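PDB 5COZ: uncharacterized protein from Eubacterium rectale, which is of unknown function but probably contains a YycH-like regulatory domain, with a lipoprotein-type signal in its natural precursor suggesting a role at the cell surface. Local coordinates for residues 123-136 against 247-260. Sequence-based numbering, arbitrary orientation. Where two conformers were deposited one is given.
Sequences DSALAETHDGKLAV and AMDEKGISFLDIPP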
ATOM      1  N   ASP A 123       8.595 -13.100  -5.778  1.00 11.18           N
ATOM      2  CA  ASP A 123       7.453 -12.346  -5.273  1.00 11.38           C
ATOM      3  C   ASP A 123       7.637 -10.842  -5.352  1.00 14.67           C
ATOM      4  O   ASP A 123       6.984 -10.102  -4.604  1.00 14.49           O
ATOM      5  CB  ASP A 123       7.183 -12.743  -3.810  1.00 12.97           C
ATOM      6  CG  ASP A 123       8.318 -12.392  -2.859  1.00 17.01           C
ATOM      7  OD1 ASP A 123       9.437 -12.089  -3.342  1.00 17.21           O
ATOM      8  OD2 ASP A 123       8.105 -12.451  -1.631  1.00 22.96           O
ATOM      9  N   SER A 124       8.525 -10.384  -6.251  1.00 11.16           N
ATOM     10  CA  SER A 124       8.727  -8.953  -6.423  0.50 11.19           C
ATOM     11  C   SER A 124       9.373  -8.681  -7.758  1.00 12.32           C
ATOM     12  O   SER A 124      10.066  -9.531  -8.293  1.00 10.93           O
ATOM     13  CB  SER A 124       9.584  -8.376  -5.294  0.50 16.04           C
ATOM     14  OG  SER A 124      10.908  -8.879  -5.315  0.50 21.87           O
ATOM     15  N   ALA A 125       9.096  -7.503  -8.300  1.00 10.26           N
ATOM     16  CA  ALA A 125       9.704  -7.074  -9.542  1.00  9.50           C
ATOM     17  C   ALA A 125       9.934  -5.589  -9.415  1.00 12.31           C
ATOM     18  O   ALA A 125       9.065  -4.862  -8.906  1.00 13.13           O
ATOM     19  CB  ALA A 125       8.853  -7.419 -10.756  1.00 10.89           C
ATOM     20  N   LEU A 126      11.114  -5.136  -9.819  1.00  9.92           N
ATOM     21  CA  LEU A 126      11.431  -3.718  -9.724  1.00 10.12           C
ATOM     22  C   LEU A 126      12.110  -3.242 -10.992  1.00 12.14           C
ATOM     23  O   LEU A 126      13.155  -3.785 -11.358  1.00 13.04           O
ATOM     24  CB  LEU A 126      12.349  -3.455  -8.511  1.00 10.66           C
ATOM     25  CG  LEU A 126      12.869  -1.998  -8.322  1.00 14.31           C
ATOM     26  CD1 LEU A 126      11.711  -1.041  -8.010  1.00 14.85           C
ATOM     27  CD2 LEU A 126      13.911  -1.912  -7.213  1.00 16.42           C
ATOM     28  N   ALA A 127      11.555  -2.216 -11.634  1.00  8.94           N
ATOM     29  CA  ALA A 127      12.187  -1.551 -12.768  1.00  9.99           C
ATOM     30  C   ALA A 127      12.471  -0.105 -12.351  1.00 11.29           C
ATOM     31  O   ALA A 127      11.601   0.546 -11.772  1.00 10.22           O
ATOM     32  CB  ALA A 127      11.311  -1.598 -14.011  1.00 11.19           C
ATOM     33  N   GLU A 128      13.667   0.390 -12.589  1.00  9.84           N
ATOM     34  CA  GLU A 128      13.942   1.778 -12.197  1.00 10.50           C
ATOM     35  C   GLU A 128      15.023   2.410 -13.027  1.00 14.58           C
ATOM     36  O   GLU A 128      15.930   1.734 -13.501  1.00 13.18           O
ATOM     37  CB  GLU A 128      14.323   1.878 -10.704  1.00 11.66           C
ATOM     38  CG  GLU A 128      15.558   1.088 -10.291  1.00 16.85           C
ATOM     39  CD  GLU A 128      15.828   0.978  -8.803  1.00 17.97           C
ATOM     40  OE1 GLU A 128      15.026   1.487  -7.988  1.00 20.45           O
ATOM     41  OE2 GLU A 128      16.873   0.388  -8.451  1.00 22.82           O
ATOM     42  N   THR A 129      14.912   3.724 -13.201  1.00 11.39           N
ATOM     43  CA  THR A 129      15.975   4.537 -13.780  1.00 11.67           C
ATOM     44  C   THR A 129      16.838   4.977 -12.627  1.00 14.20           C
ATOM     45  O   THR A 129      16.424   4.858 -11.469  1.00 13.51           O
ATOM     46  CB  THR A 129      15.438   5.743 -14.565  1.00 14.24           C
ATOM     47  OG1 THR A 129      14.820   6.645 -13.626  1.00 11.80           O
ATOM     48  CG2 THR A 129      14.491   5.350 -15.685  1.00 13.23           C
ATOM     49  N   HIS A 130      18.048   5.498 -12.922  1.00 13.61           N
ATOM     50  CA  HIS A 130      18.910   5.988 -11.854  1.00 14.44           C
ATOM     51  C   HIS A 130      18.200   7.132 -11.074  1.00 15.89           C
ATOM     52  O   HIS A 130      18.174   7.113  -9.849  1.00 15.43           O
ATOM     53  CB  HIS A 130      20.238   6.466 -12.463  1.00 17.15           C
ATOM     54  CG  HIS A 130      21.160   7.110 -11.478  1.00 21.97           C
ATOM     55  ND1 HIS A 130      21.769   6.378 -10.477  1.00 23.87           N
ATOM     56  CD2 HIS A 130      21.521   8.409 -11.357  1.00 24.55           C
ATOM     57  CE1 HIS A 130      22.489   7.248  -9.785  1.00 24.07           C
ATOM     58  NE2 HIS A 130      22.362   8.483 -10.271  1.00 24.63           N
ATOM     59  N   ASP A 131      17.551   8.067 -11.786  1.00 13.26           N
ATOM     60  CA  ASP A 131      16.833   9.167 -11.133  1.00 12.40           C
ATOM     61  C   ASP A 131      15.619   8.650 -10.319  1.00 13.88           C
ATOM     62  O   ASP A 131      15.364   9.129  -9.212  1.00 13.22           O
ATOM     63  CB  ASP A 131      16.352  10.203 -12.158  1.00 12.80           C
ATOM     64  CG  ASP A 131      17.462  10.987 -12.845  1.00 16.97           C
ATOM     65  OD1 ASP A 131      18.633  10.867 -12.415  1.00 18.78           O
ATOM     66  OD2 ASP A 131      17.154  11.737 -13.807  1.00 19.18           O
ATOM     67  N   GLY A 132      14.917   7.656 -10.845  1.00 11.35           N
ATOM     68  CA  GLY A 132      13.768   7.081 -10.145  1.00 10.29           C
ATOM     69  C   GLY A 132      14.184   6.384  -8.861  1.00 12.10           C
ATOM     70  O   GLY A 132      13.580   6.571  -7.807  1.00 11.14           O
ATOM     71  N   LYS A 133      15.243   5.590  -8.948  1.00 11.01           N
ATOM     72  CA  LYS A 133      15.841   4.936  -7.778  1.00 11.52           C
ATOM     73  C   LYS A 133      16.148   5.972  -6.673  1.00 12.66           C
ATOM     74  O   LYS A 133      15.747   5.785  -5.517  1.00 12.71           O
ATOM     75  CB  LYS A 133      17.138   4.218  -8.189  1.00 13.10           C
ATOM     76  CG  LYS A 133      17.763   3.442  -7.032  1.00 20.22           C
ATOM     77  CD  LYS A 133      19.006   2.685  -7.471  1.00 28.85           C
ATOM     78  CE  LYS A 133      20.269   3.412  -7.184  1.00 44.63           C
ATOM     79  NZ  LYS A 133      21.447   2.510  -7.319  1.00 56.56           N
ATOM     80  N   LEU A 134      16.839   7.066  -7.035  1.00 12.45           N
ATOM     81  CA  LEU A 134      17.203   8.046  -6.013  1.00 12.92           C
ATOM     82  C   LEU A 134      15.992   8.820  -5.494  1.00 13.89           C
ATOM     83  O   LEU A 134      15.922   9.087  -4.293  1.00 13.18           O
ATOM     84  CB  LEU A 134      18.262   9.000  -6.516  1.00 13.39           C
ATOM     85  CG  LEU A 134      19.596   8.358  -6.990  1.00 18.99           C
ATOM     86  CD1 LEU A 134      20.610   9.414  -7.224  1.00 18.92           C
ATOM     87  CD2 LEU A 134      20.173   7.352  -5.969  1.00 23.02           C
ATOM     88  N   ALA A 135      15.020   9.140  -6.368  1.00 12.23           N
ATOM     89  CA  ALA A 135      13.824   9.835  -5.894  1.00 11.03           C
ATOM     90  C   ALA A 135      13.016   9.012  -4.905  1.00 12.41           C
ATOM     91  O   ALA A 135      12.577   9.535  -3.880  1.00 10.58           O
ATOM     92  CB  ALA A 135      12.931  10.214  -7.068  1.00 12.45           C
ATOM     93  N   VAL A 136      12.806   7.716  -5.209  1.00 11.23           N
ATOM     94  CA  VAL A 136      11.916   6.939  -4.367  1.00 10.99           C
ATOM     95  C   VAL A 136      12.639   6.218  -3.224  1.00 16.30           C
ATOM     96  O   VAL A 136      12.004   5.971  -2.199  1.00 17.46           O
ATOM     97  CB  VAL A 136      11.121   5.937  -5.268  1.00 14.84           C
ATOM     98  CG1 VAL A 136      10.131   5.094  -4.460  1.00 15.79           C
ATOM     99  CG2 VAL A 136      10.402   6.681  -6.394  1.00 14.46           C
ATOM    100  N   ALA A 247       6.176   5.456 -10.381  1.00  9.05           N
ATOM    101  CA  ALA A 247       6.627   6.853 -10.323  1.00  8.75           C
ATOM    102  C   ALA A 247       6.966   7.352 -11.697  1.00 10.65           C
ATOM    103  O   ALA A 247       7.383   6.555 -12.551  1.00 10.00           O
ATOM    104  CB  ALA A 247       7.836   6.985  -9.423  1.00 10.20           C
HETATM  105  N   MSE A 248       6.830   8.667 -11.909  1.00  7.99           N
HETATM  106  CA  MSE A 248       7.197   9.247 -13.198  0.50  6.61           C
HETATM  107  C   MSE A 248       7.732  10.654 -13.037  1.00 10.32           C
HETATM  108  O   MSE A 248       7.316  11.393 -12.141  1.00  9.81           O
HETATM  109  CB  MSE A 248       6.019   9.246 -14.167  0.50  7.99           C
HETATM  110  CG  MSE A 248       4.820   9.982 -13.633  0.50  9.81           C
HETATM  111 SE   MSE A 248       3.202   9.536 -14.571  0.38 13.79          SE
HETATM  112  CE  MSE A 248       2.904   7.772 -14.007  0.50 11.36           C
ATOM    113  N   ASP A 249       8.684  11.001 -13.881  1.00  9.32           N
ATOM    114  CA  ASP A 249       9.299  12.315 -13.901  1.00  8.80           C
ATOM    115  C   ASP A 249       9.123  12.841 -15.331  1.00 12.80           C
ATOM    116  O   ASP A 249       8.379  12.244 -16.118  1.00 12.06           O
ATOM    117  CB  ASP A 249      10.760  12.247 -13.429  1.00  9.66           C
ATOM    118  CG  ASP A 249      11.645  11.268 -14.183  1.00 14.19           C
ATOM    119  OD1 ASP A 249      11.364  11.003 -15.388  1.00 13.70           O
ATOM    120  OD2 ASP A 249      12.647  10.808 -13.596  1.00 15.51           O
ATOM    121  N   GLU A 250       9.806  13.943 -15.689  1.00 11.23           N
ATOM    122  CA  GLU A 250       9.651  14.535 -17.022  1.00 12.30           C
ATOM    123  C   GLU A 250      10.100  13.593 -18.160  1.00 16.39           C
ATOM    124  O   GLU A 250       9.736  13.831 -19.321  1.00 16.93           O
ATOM    125  CB  GLU A 250      10.408  15.872 -17.083  1.00 14.38           C
ATOM    126  CG  GLU A 250      11.920  15.723 -16.969  1.00 20.73           C
ATOM    127  CD  GLU A 250      12.723  16.999 -17.135  1.00 47.42           C
ATOM    128  OE1 GLU A 250      12.139  18.103 -17.036  1.00 38.73           O
ATOM    129  OE2 GLU A 250      13.955  16.890 -17.321  1.00 40.25           O
ATOM    130  N   LYS A 251      10.879  12.555 -17.833  1.00 14.18           N
ATOM    131  CA  LYS A 251      11.369  11.577 -18.822  1.00 15.79           C
ATOM    132  C   LYS A 251      10.406  10.387 -18.979  1.00 21.18           C
ATOM    133  O   LYS A 251      10.605   9.557 -19.874  1.00 23.01           O
ATOM    134  CB  LYS A 251      12.776  11.102 -18.451  1.00 18.42           C
ATOM    135  CG  LYS A 251      13.832  12.200 -18.639  1.00 23.11           C
ATOM    136  CD  LYS A 251      15.222  11.722 -18.261  1.00 35.19           C
ATOM    137  CE  LYS A 251      16.013  12.768 -17.527  1.00 58.73           C
ATOM    138  NZ  LYS A 251      17.351  12.258 -17.124  1.00 72.45           N
ATOM    139  N   GLY A 252       9.350  10.333 -18.158  1.00 14.24           N
ATOM    140  CA  GLY A 252       8.379   9.243 -18.197  1.00 12.76           C
ATOM    141  C   GLY A 252       8.466   8.405 -16.933  1.00 13.70           C
ATOM    142  O   GLY A 252       8.984   8.881 -15.910  1.00 11.99           O
ATOM    143  N   ILE A 253       7.978   7.148 -16.973  1.00 11.38           N
ATOM    144  CA  ILE A 253       8.028   6.251 -15.826  0.60 11.31           C
ATOM    145  C   ILE A 253       9.485   6.100 -15.385  1.00 13.37           C
ATOM    146  O   ILE A 253      10.349   5.853 -16.225  1.00 13.98           O
ATOM    147  CB  ILE A 253       7.379   4.873 -16.158  0.60 14.17           C
ATOM    148  CG1 ILE A 253       5.932   5.024 -16.726  0.60 15.87           C
ATOM    149  CG2 ILE A 253       7.444   3.878 -14.974  0.60 13.80           C
ATOM    150  CD1 ILE A 253       4.896   5.585 -15.794  0.60 25.66           C
ATOM    151  N   SER A 254       9.752   6.245 -14.093  1.00  9.57           N
ATOM    152  CA  SER A 254      11.110   6.153 -13.577  1.00  9.30           C
ATOM    153  C   SER A 254      11.286   5.068 -12.515  1.00 11.68           C
ATOM    154  O   SER A 254      12.413   4.776 -12.137  1.00 11.09           O
ATOM    155  CB  SER A 254      11.482   7.507 -12.970  1.00 10.44           C
ATOM    156  OG  SER A 254      10.589   7.769 -11.892  1.00 11.21           O
ATOM    157  N   PHE A 255      10.189   4.488 -12.008  1.00 10.09           N
ATOM    158  CA  PHE A 255      10.246   3.504 -10.935  1.00  9.70           C
ATOM    159  C   PHE A 255       8.963   2.715 -10.941  1.00 10.96           C
ATOM    160  O   PHE A 255       7.885   3.307 -10.997  1.00 11.24           O
ATOM    161  CB  PHE A 255      10.430   4.250  -9.589  1.00 10.39           C
ATOM    162  CG  PHE A 255      10.615   3.382  -8.373  1.00 11.36           C
ATOM    163  CD1 PHE A 255       9.516   2.881  -7.685  1.00 12.42           C
ATOM    164  CD2 PHE A 255      11.883   3.127  -7.871  1.00 11.46           C
ATOM    165  CE1 PHE A 255       9.687   2.102  -6.535  1.00 13.44           C
ATOM    166  CE2 PHE A 255      12.050   2.363  -6.709  1.00 13.67           C
ATOM    167  CZ  PHE A 255      10.950   1.881  -6.041  1.00 12.10           C
ATOM    168  N   LEU A 256       9.065   1.372 -10.928  1.00  8.22           N
ATOM    169  CA  LEU A 256       7.904   0.522 -10.986  1.00  9.37           C
ATOM    170  C   LEU A 256       8.187  -0.661 -10.093  1.00  9.98           C
ATOM    171  O   LEU A 256       9.092  -1.447 -10.392  1.00  9.16           O
ATOM    172  CB  LEU A 256       7.661   0.108 -12.459  1.00 11.74           C
ATOM    173  CG  LEU A 256       6.324  -0.481 -12.849  1.00 19.64           C
ATOM    174  CD1 LEU A 256       5.227   0.357 -12.424  1.00 22.97           C
ATOM    175  CD2 LEU A 256       6.218  -0.572 -14.362  1.00 19.56           C
ATOM    176  N   ASP A 257       7.485  -0.735  -8.960  1.00  8.41           N
ATOM    177  CA  ASP A 257       7.717  -1.800  -7.989  1.00  8.04           C
ATOM    178  C   ASP A 257       6.439  -2.608  -7.823  1.00  9.42           C
ATOM    179  O   ASP A 257       5.392  -2.076  -7.414  1.00  8.97           O
ATOM    180  CB  ASP A 257       8.174  -1.201  -6.645  1.00 10.05           C
ATOM    181  CG  ASP A 257       8.921  -2.155  -5.722  1.00 23.30           C
ATOM    182  OD1 ASP A 257       9.229  -3.288  -6.154  1.00 20.74           O
ATOM    183  OD2 ASP A 257       9.299  -1.729  -4.611  1.00 32.94           O
ATOM    184  N   ILE A 258       6.522  -3.895  -8.179  1.00  7.70           N
ATOM    185  CA  ILE A 258       5.381  -4.792  -8.124  1.00  6.56           C
ATOM    186  C   ILE A 258       5.474  -5.619  -6.867  1.00  7.85           C
ATOM    187  O   ILE A 258       6.485  -6.276  -6.648  1.00  8.19           O
ATOM    188  CB  ILE A 258       5.329  -5.707  -9.365  1.00  7.82           C
ATOM    189  CG1 ILE A 258       5.394  -4.887 -10.699  1.00  9.19           C
ATOM    190  CG2 ILE A 258       4.062  -6.622  -9.341  1.00  7.64           C
ATOM    191  CD1 ILE A 258       5.386  -5.798 -11.948  1.00 10.71           C
ATOM    192  N   PRO A 259       4.431  -5.563  -6.029  1.00  7.47           N
ATOM    193  CA  PRO A 259       4.421  -6.357  -4.798  1.00  7.47           C
ATOM    194  C   PRO A 259       4.030  -7.805  -5.076  1.00  9.67           C
ATOM    195  O   PRO A 259       3.629  -8.130  -6.212  1.00  8.61           O
ATOM    196  CB  PRO A 259       3.327  -5.653  -3.982  1.00  8.46           C
ATOM    197  CG  PRO A 259       2.300  -5.260  -5.016  1.00 10.96           C
ATOM    198  CD  PRO A 259       3.145  -4.854  -6.231  1.00  7.86           C
ATOM    199  N   PRO A 260       4.012  -8.677  -4.061  1.00  8.43           N
ATOM    200  CA  PRO A 260       3.513 -10.046  -4.290  1.00  8.46           C
ATOM    201  C   PRO A 260       2.093 -10.049  -4.797  1.00  9.39           C
ATOM    202  O   PRO A 260       1.234  -9.275  -4.329  1.00 10.54           O
ATOM    203  CB  PRO A 260       3.581 -10.688  -2.895  1.00  9.80           C
ATOM    204  CG  PRO A 260       4.659  -9.883  -2.178  1.00 12.21           C
ATOM    205  CD  PRO A 260       4.415  -8.482  -2.652  1.00  9.54           C
TER
HETATM  206  O   HOH W   1      14.049   8.892 -14.920  1.00 13.32           O
HETATM  207  O   HOH W   2      14.565  12.773 -13.618  1.00 18.44           O
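A247 touches V136 CG2 with its CB in the β-hairpin 244-258, whose second strand pairs with 125-128 (axes at 172°) in an antiparallel sheet. At the hairpin turn, D249 OD2 accepts from two waters, one reaching T129 OG1 and the other D131 OD2, while D249 OD1 takes K251 N in an Asx turn. K251 NZ adds a weak salt bridge to D131 OD2 at 3.4 Å. S254 and F255 both face A247 in a classic bulge, and S254 O receives T129 N at 2.9 Å, tilted out of the carbonyl plane. G132 CA also approaches S254 O at 3.3 Å, where a side chain would clash; T129 OG1 caps this helix start by accepting from G132 N.

F255, with CG trans to its own N (chi1 -176°), puts its ring between two methyls: V136 CG1 lies 3.8 Å from the ring centroid over one face, L126 CD1 3.9 Å over the opposite face, both as CH-pi contacts. Cut back to an alanine here, the residue would probably leave V136 CG1 and L126 CD1 without the ring they rest on, opening a gap between helix 130-136 and strand 252-258. L256 and I258 point to the other face, toward L83 and L79 of helix 73-87. L256 N donates to A127 O, and beyond D257 the straightest bond, 174° at the hydrogen, joins I258 N to A125 O at 2.8 Å.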